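Zinc transport protein ZntB (Vibrio parahaemolyticus RIMD 2210633, PDB 3CK6) probably mediates zinc uptake as a zinc-proton symporter of the CorA metal ion transporter family, with a cytoplasmic domain that assembles as a funnel-shaped homopentamer. Local coordinates at residues E[163-168]-E[237-242]; E[147-152]-E[185-190]. The protein carries 1 engineered substitution. All coordinates share one frame; numbering follows the deposited sequence.

Overall arrangement
The two contacts show how one helical hairpin, helix 134-161 followed by helix 173-199, packs at different levels of the cytoplasmic domain. In contact 2 the two arms of the hairpin meet through buried isoleucines; in contact 1 the loop joining the arms packs against the far part of the long helix 209-246. The centre of contact 2 is about 8 Å, that of contact 1 about 35 Å, from the centre of the chain. Contacts 1 and 2 have centres about 28 Å apart. Nearest atoms of contacts 1 and 2 are about 12 Å apart, and their segments alternate along the chain. Helix 209-246 also flanks contact 2. Flanking residues of both contacts touch the third subunit, and contact 1 also borders the second.

Contact 1 of 2, residues E[163-168]-E[237-242]; sequences FDVNDE and QDEIKH
Val165 sets CG1 against the Glu239 carboxylate and CG2 against the Glu239-Ile240 backbone and the Ile240 side chain. This places the connecting loop of the helical hairpin 134-161/173-199 on the long helix 209-246 of the CorA-type funnel. Val165 CG1 lies 3.2 Å from Glu239 OE2, and the same oxygen is 3.4 Å from Val165 CB, so OE2 sits against the CB-CG1 side of the valine. The other methyl turns to the helix backbone: Val165 CG2 is 3.6 Å from Glu239 O and 3.8 Å from Ile240 N. A looser apolar touch, 4.3 Å between Val165 CG2 and Ile240 CG1, completes the first shell. With chi1 at 66°, CG1 is wedged between the backbone N and the carbonyl carbon, and CG2 swings anti to N, where it can reach that peptide. Glu239 leaves its helix with an unusual chi1 of -112° and runs on extended, which brings OE2 alongside the valine.

Val165 is the second residue of a type I beta turn from Asp164 to Asp167, whose Asp167 N to Asp164 O bond is 3.0 Å. Thr170 OG1 bonds both Asp164 N and Asp167 O, and Tyr171 OH is hydrogen-bonded to Val165 O, tying the loop to what follows it. Phe163 stacks on Phe236, and Glu239 packs on Ile174 of the second subunit.

No hydrogen bond crosses between the two segments. Their fit therefore rests on van der Waals contact of one valine with a backbone peptide, a carboxylate oxygen and, more loosely, the Ile240 side chain, where Glu239 borders the subunit interface.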
loop_
_atom_site.group_PDB
_atom_site.type_symbol
_atom_site.label_atom_id
_atom_site.label_comp_id
_atom_site.label_asym_id
_atom_site.label_seq_id
_atom_site.Cartn_x
_atom_site.Cartn_y
_atom_site.Cartn_z
ATOM N N PHE E 163 -10.705 -11.191 -28.812
ATOM C CA PHE E 163 -11.609 -10.036 -28.671
ATOM C C PHE E 163 -11.512 -9.170 -29.910
ATOM O O PHE E 163 -10.424 -8.725 -30.285
ATOM C CB PHE E 163 -11.276 -9.156 -27.457
ATOM C CG PHE E 163 -11.618 -9.767 -26.123
ATOM C CD1 PHE E 163 -12.572 -10.782 -26.015
ATOM C CD2 PHE E 163 -10.996 -9.298 -24.958
ATOM C CE1 PHE E 163 -12.885 -11.341 -24.768
ATOM C CE2 PHE E 163 -11.299 -9.850 -23.709
ATOM C CZ PHE E 163 -12.243 -10.875 -23.618
ATOM N N ASP E 164 -12.658 -8.940 -30.539
ATOM C CA ASP E 164 -12.744 -8.059 -31.688
ATOM C C ASP E 164 -14.021 -7.238 -31.538
ATOM O O ASP E 164 -15.126 -7.785 -31.532
ATOM C CB ASP E 164 -12.734 -8.871 -32.981
ATOM C CG ASP E 164 -12.839 -7.999 -34.216
ATOM O OD1 ASP E 164 -11.825 -7.359 -34.592
ATOM O OD2 ASP E 164 -13.936 -7.965 -34.805
ATOM N N VAL E 165 -13.840 -5.930 -31.385
ATOM C CA VAL E 165 -14.923 -5.003 -31.052
ATOM C C VAL E 165 -16.042 -4.957 -32.125
ATOM O O VAL E 165 -17.196 -4.630 -31.823
ATOM C CB VAL E 165 -14.352 -3.586 -30.712
ATOM C CG1 VAL E 165 -13.710 -2.922 -31.940
ATOM C CG2 VAL E 165 -15.418 -2.692 -30.089
ATOM N N ASN E 166 -15.700 -5.325 -33.354
ATOM C CA ASN E 166 -16.662 -5.308 -34.459
ATOM C C ASN E 166 -17.360 -6.651 -34.689
ATOM O O ASN E 166 -18.157 -6.804 -35.622
ATOM C CB ASN E 166 -15.978 -4.815 -35.731
ATOM C CG ASN E 166 -15.596 -3.354 -35.644
ATOM O OD1 ASN E 166 -16.453 -2.472 -35.757
ATOM N ND2 ASN E 166 -14.312 -3.086 -35.431
ATOM N N ASP E 167 -17.072 -7.611 -33.814
ATOM C CA ASP E 167 -17.630 -8.946 -33.926
ATOM C C ASP E 167 -18.210 -9.358 -32.579
ATOM O O ASP E 167 -17.486 -9.861 -31.713
ATOM C CB ASP E 167 -16.535 -9.918 -34.372
ATOM C CG ASP E 167 -17.064 -11.295 -34.724
ATOM O OD1 ASP E 167 -18.251 -11.601 -34.460
ATOM O OD2 ASP E 167 -16.267 -12.085 -35.273
ATOM N N GLU E 168 -19.515 -9.141 -32.417
ATOM C CA GLU E 168 -20.221 -9.413 -31.159
ATOM C C GLU E 168 -20.107 -10.863 -30.664
ATOM O O GLU E 168 -20.205 -11.127 -29.458
ATOM C CB GLU E 168 -21.685 -8.982 -31.271
ATOM C CG GLU E 168 -21.845 -7.471 -31.420
ATOM C CD GLU E 168 -23.262 -7.047 -31.712
ATOM O OE1 GLU E 168 -24.145 -7.282 -30.859
ATOM O OE2 GLU E 168 -23.495 -6.466 -32.794
ATOM N N GLN E 237 -13.819 -3.591 -22.562
ATOM C CA GLN E 237 -15.072 -2.956 -22.121
ATOM C C GLN E 237 -15.156 -1.484 -22.536
ATOM O O GLN E 237 -16.223 -1.009 -22.967
ATOM C CB GLN E 237 -15.268 -3.127 -20.612
ATOM C CG GLN E 237 -15.606 -4.567 -20.218
ATOM C CD GLN E 237 -15.696 -4.792 -18.711
ATOM O OE1 GLN E 237 -16.664 -5.388 -18.214
ATOM N NE2 GLN E 237 -14.692 -4.315 -17.977
ATOM N N ASP E 238 -14.034 -0.771 -22.430
ATOM C CA ASP E 238 -13.921 0.600 -22.958
ATOM C C ASP E 238 -14.049 0.644 -24.482
ATOM O O ASP E 238 -14.650 1.571 -25.022
ATOM C CB ASP E 238 -12.597 1.268 -22.543
ATOM C CG ASP E 238 -12.532 1.591 -21.053
ATOM O OD1 ASP E 238 -11.424 1.929 -20.580
ATOM O OD2 ASP E 238 -13.562 1.496 -20.350
ATOM N N GLU E 239 -13.466 -0.343 -25.164
ATOM C CA GLU E 239 -13.569 -0.471 -26.625
ATOM C C GLU E 239 -15.020 -0.566 -27.098
ATOM O O GLU E 239 -15.445 0.176 -27.996
ATOM C CB GLU E 239 -12.797 -1.697 -27.113
ATOM C CG GLU E 239 -11.573 -1.387 -27.938
ATOM C CD GLU E 239 -11.031 -2.606 -28.667
ATOM O OE1 GLU E 239 -10.424 -3.484 -28.011
ATOM O OE2 GLU E 239 -11.195 -2.680 -29.902
ATOM N N ILE E 240 -15.762 -1.486 -26.481
ATOM C CA ILE E 240 -17.184 -1.699 -26.765
ATOM C C ILE E 240 -18.015 -0.443 -26.506
ATOM O O ILE E 240 -18.788 -0.022 -27.365
ATOM C CB ILE E 240 -17.746 -2.882 -25.939
ATOM C CG1 ILE E 240 -17.124 -4.196 -26.408
ATOM C CG2 ILE E 240 -19.297 -2.945 -26.027
ATOM C CD1 ILE E 240 -17.316 -5.349 -25.443
ATOM N N LYS E 241 -17.840 0.151 -25.328
ATOM C CA LYS E 241 -18.615 1.317 -24.906
ATOM C C LYS E 241 -18.447 2.484 -25.877
ATOM O O LYS E 241 -19.432 3.123 -26.273
ATOM C CB LYS E 241 -18.206 1.727 -23.492
ATOM C CG LYS E 241 -19.366 1.981 -22.533
ATOM C CD LYS E 241 -19.748 3.461 -22.460
ATOM C CE LYS E 241 -20.533 3.787 -21.179
ATOM N NZ LYS E 241 -19.674 3.760 -19.940
ATOM N N HIS E 242 -17.199 2.733 -26.272
ATOM C CA HIS E 242 -16.853 3.764 -27.248
ATOM C C HIS E 242 -17.486 3.472 -28.614
ATOM O O HIS E 242 -18.155 4.330 -29.190
ATOM C CB HIS E 242 -15.328 3.866 -27.373
ATOM C CG HIS E 242 -14.847 5.163 -27.945
ATOM N ND1 HIS E 242 -14.489 5.309 -29.269
ATOM C CD2 HIS E 242 -14.646 6.372 -27.367
ATOM C CE1 HIS E 242 -14.092 6.550 -29.484
ATOM N NE2 HIS E 242 -14.178 7.216 -28.346
#

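Contact 2 of 2, residues E[147-152]-E[185-190]; sequences GKIDLY and RFIRPQ
Ile149 and Ile187 mark the closest backbone approach of helix segments 147-152 and 185-190, with their CA atoms 9.2 Å apart, a spacing bridged by side chains alone. The segments belong to the two arms of the helical hairpin that runs alongside the long helix 209-246 of the CorA-type funnel. The two isoleucines reach out tip to tip. Ile187 CD1 enters the fork of Ile149, 3.4 Å from CG2 and 3.5 Å from CD1 of that residue, both tighter than usual van der Waals contact. In Ile187, CG1 is anti to the carbonyl carbon (chi1 -70°) and CD1 continues the chain outward (chi2 -177°), which projects the terminal methyl across the gap.

Gln190 adds a marginal touch of 4.3 Å from its NE2 to Ile149 CD1. Its OE1 accepts a hydrogen bond from Arg82 N of strand 77-83, and NE2 is hydrogen-bonded as well. Ile187 also packs on Ile219 and Ile222 of helix 209-246. The helix is kinked where the N atoms of Phe186 and Pro189 make no bond to the turn before; Pro189 has no N-H to give.

All three touching residues are buried. The hairpin arms are thus joined at this level by close hydrocarbon packing, while Gln190 OE1 is satisfied by Arg82 and Ile187 O by Asn223 ND2.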
loop_
_atom_site.group_PDB
_atom_site.type_symbol
_atom_site.label_atom_id
_atom_site.label_comp_id
_atom_site.label_asym_id
_atom_site.label_seq_id
_atom_site.Cartn_x
_atom_site.Cartn_y
_atom_site.Cartn_z
ATOM N N GLY E 147 2.213 -24.913 -12.743
ATOM C CA GLY E 147 2.170 -25.365 -14.135
ATOM C C GLY E 147 0.749 -25.513 -14.679
ATOM O O GLY E 147 0.443 -25.058 -15.784
ATOM N N LYS E 148 -0.126 -26.153 -13.913
ATOM C CA LYS E 148 -1.527 -26.296 -14.359
ATOM C C LYS E 148 -2.329 -24.991 -14.362
ATOM O O LYS E 148 -3.212 -24.811 -15.206
ATOM C CB LYS E 148 -2.251 -27.401 -13.564
ATOM C CG LYS E 148 -1.550 -28.773 -13.625
ATOM C CD LYS E 148 -1.360 -29.251 -15.056
ATOM C CE LYS E 148 -0.674 -30.602 -15.096
ATOM N NZ LYS E 148 -0.577 -31.146 -16.493
ATOM N N ILE E 149 -2.024 -24.086 -13.430
ATOM C CA ILE E 149 -2.646 -22.754 -13.443
ATOM C C ILE E 149 -2.202 -21.996 -14.701
ATOM O O ILE E 149 -3.040 -21.401 -15.404
ATOM C CB ILE E 149 -2.328 -21.926 -12.169
ATOM C CG1 ILE E 149 -3.020 -22.539 -10.939
ATOM C CG2 ILE E 149 -2.801 -20.478 -12.358
ATOM C CD1 ILE E 149 -2.492 -22.048 -9.583
ATOM N N ASP E 150 -0.902 -22.045 -15.007
ATOM C CA ASP E 150 -0.399 -21.472 -16.259
ATOM C C ASP E 150 -1.165 -21.998 -17.467
ATOM O O ASP E 150 -1.564 -21.215 -18.314
ATOM C CB ASP E 150 1.099 -21.752 -16.454
ATOM C CG ASP E 150 1.985 -20.672 -15.846
ATOM O OD1 ASP E 150 1.574 -19.492 -15.853
ATOM O OD2 ASP E 150 3.110 -21.006 -15.372
ATOM N N LEU E 151 -1.365 -23.318 -17.543
ATOM C CA LEU E 151 -2.053 -23.931 -18.685
ATOM C C LEU E 151 -3.466 -23.394 -18.813
ATOM O O LEU E 151 -3.908 -23.088 -19.922
ATOM C CB LEU E 151 -2.079 -25.473 -18.610
ATOM C CG LEU E 151 -0.854 -26.232 -19.147
ATOM C CD1 LEU E 151 -0.756 -27.644 -18.561
ATOM C CD2 LEU E 151 -0.806 -26.278 -20.700
ATOM N N TYR E 152 -4.167 -23.268 -17.685
ATOM C CA TYR E 152 -5.506 -22.681 -17.697
ATOM C C TYR E 152 -5.483 -21.215 -18.137
ATOM O O TYR E 152 -6.303 -20.793 -18.957
ATOM C CB TYR E 152 -6.204 -22.841 -16.344
ATOM C CG TYR E 152 -7.564 -22.185 -16.269
ATOM C CD1 TYR E 152 -8.638 -22.661 -17.021
ATOM C CD2 TYR E 152 -7.779 -21.089 -15.435
ATOM C CE1 TYR E 152 -9.885 -22.045 -16.947
ATOM C CE2 TYR E 152 -9.024 -20.478 -15.350
ATOM C CZ TYR E 152 -10.062 -20.956 -16.102
ATOM O OH TYR E 152 -11.293 -20.336 -16.009
ATOM N N ARG E 185 -8.722 -14.679 -6.310
ATOM C CA ARG E 185 -9.162 -14.859 -4.929
ATOM C C ARG E 185 -8.223 -15.772 -4.128
ATOM O O ARG E 185 -7.964 -15.524 -2.943
ATOM C CB ARG E 185 -10.595 -15.413 -4.908
ATOM C CG ARG E 185 -11.148 -15.767 -3.523
ATOM C CD ARG E 185 -12.454 -16.526 -3.671
ATOM N NE ARG E 185 -13.093 -16.815 -2.388
ATOM C CZ ARG E 185 -14.220 -17.497 -2.255
ATOM N NH1 ARG E 185 -14.853 -17.961 -3.343
ATOM N NH2 ARG E 185 -14.735 -17.704 -1.022
ATOM N N PHE E 186 -7.722 -16.816 -4.784
ATOM C CA PHE E 186 -6.830 -17.799 -4.145
ATOM C C PHE E 186 -5.352 -17.679 -4.524
ATOM O O PHE E 186 -4.464 -18.091 -3.767
ATOM C CB PHE E 186 -7.319 -19.198 -4.457
ATOM C CG PHE E 186 -8.722 -19.459 -3.954
ATOM C CD1 PHE E 186 -9.007 -19.353 -2.592
ATOM C CD2 PHE E 186 -9.744 -19.769 -4.837
ATOM C CE1 PHE E 186 -10.296 -19.593 -2.099
ATOM C CE2 PHE E 186 -11.054 -20.006 -4.352
ATOM C CZ PHE E 186 -11.315 -19.915 -2.973
ATOM N N ILE E 187 -5.095 -17.163 -5.710
ATOM C CA ILE E 187 -3.732 -17.150 -6.204
ATOM C C ILE E 187 -2.870 -16.069 -5.553
ATOM O O ILE E 187 -1.688 -16.280 -5.313
ATOM C CB ILE E 187 -3.702 -17.246 -7.739
ATOM C CG1 ILE E 187 -4.148 -18.669 -8.096
ATOM C CG2 ILE E 187 -2.309 -16.981 -8.284
ATOM C CD1 ILE E 187 -4.123 -18.984 -9.561
ATOM N N ARG E 188 -3.490 -14.944 -5.199
ATOM C CA ARG E 188 -2.829 -13.940 -4.364
ATOM C C ARG E 188 -2.354 -14.527 -2.999
ATOM O O ARG E 188 -1.152 -14.488 -2.696
ATOM C CB ARG E 188 -3.734 -12.707 -4.212
ATOM C CG ARG E 188 -3.056 -11.476 -3.626
ATOM C CD ARG E 188 -3.712 -10.196 -4.172
ATOM N NE ARG E 188 -2.706 -9.241 -4.657
ATOM C CZ ARG E 188 -2.266 -9.168 -5.916
ATOM N NH1 ARG E 188 -1.336 -8.270 -6.235
ATOM N NH2 ARG E 188 -2.743 -9.986 -6.860
ATOM N N PRO E 189 -3.275 -15.113 -2.185
ATOM C CA PRO E 189 -2.828 -15.816 -0.956
ATOM C C PRO E 189 -1.784 -16.921 -1.165
ATOM O O PRO E 189 -0.928 -17.118 -0.288
ATOM C CB PRO E 189 -4.117 -16.467 -0.432
ATOM C CG PRO E 189 -5.197 -15.701 -0.983
ATOM C CD PRO E 189 -4.747 -15.118 -2.302
ATOM N N GLN E 190 -1.862 -17.644 -2.287
ATOM C CA GLN E 190 -0.901 -18.716 -2.600
ATOM C C GLN E 190 0.507 -18.164 -2.696
ATOM O O GLN E 190 1.468 -18.796 -2.249
ATOM C CB GLN E 190 -1.264 -19.382 -3.928
ATOM C CG GLN E 190 -0.522 -20.703 -4.239
ATOM C CD GLN E 190 -1.516 -21.837 -4.494
ATOM O OE1 GLN E 190 -2.530 -21.923 -3.799
ATOM N NE2 GLN E 190 -1.260 -22.673 -5.512
#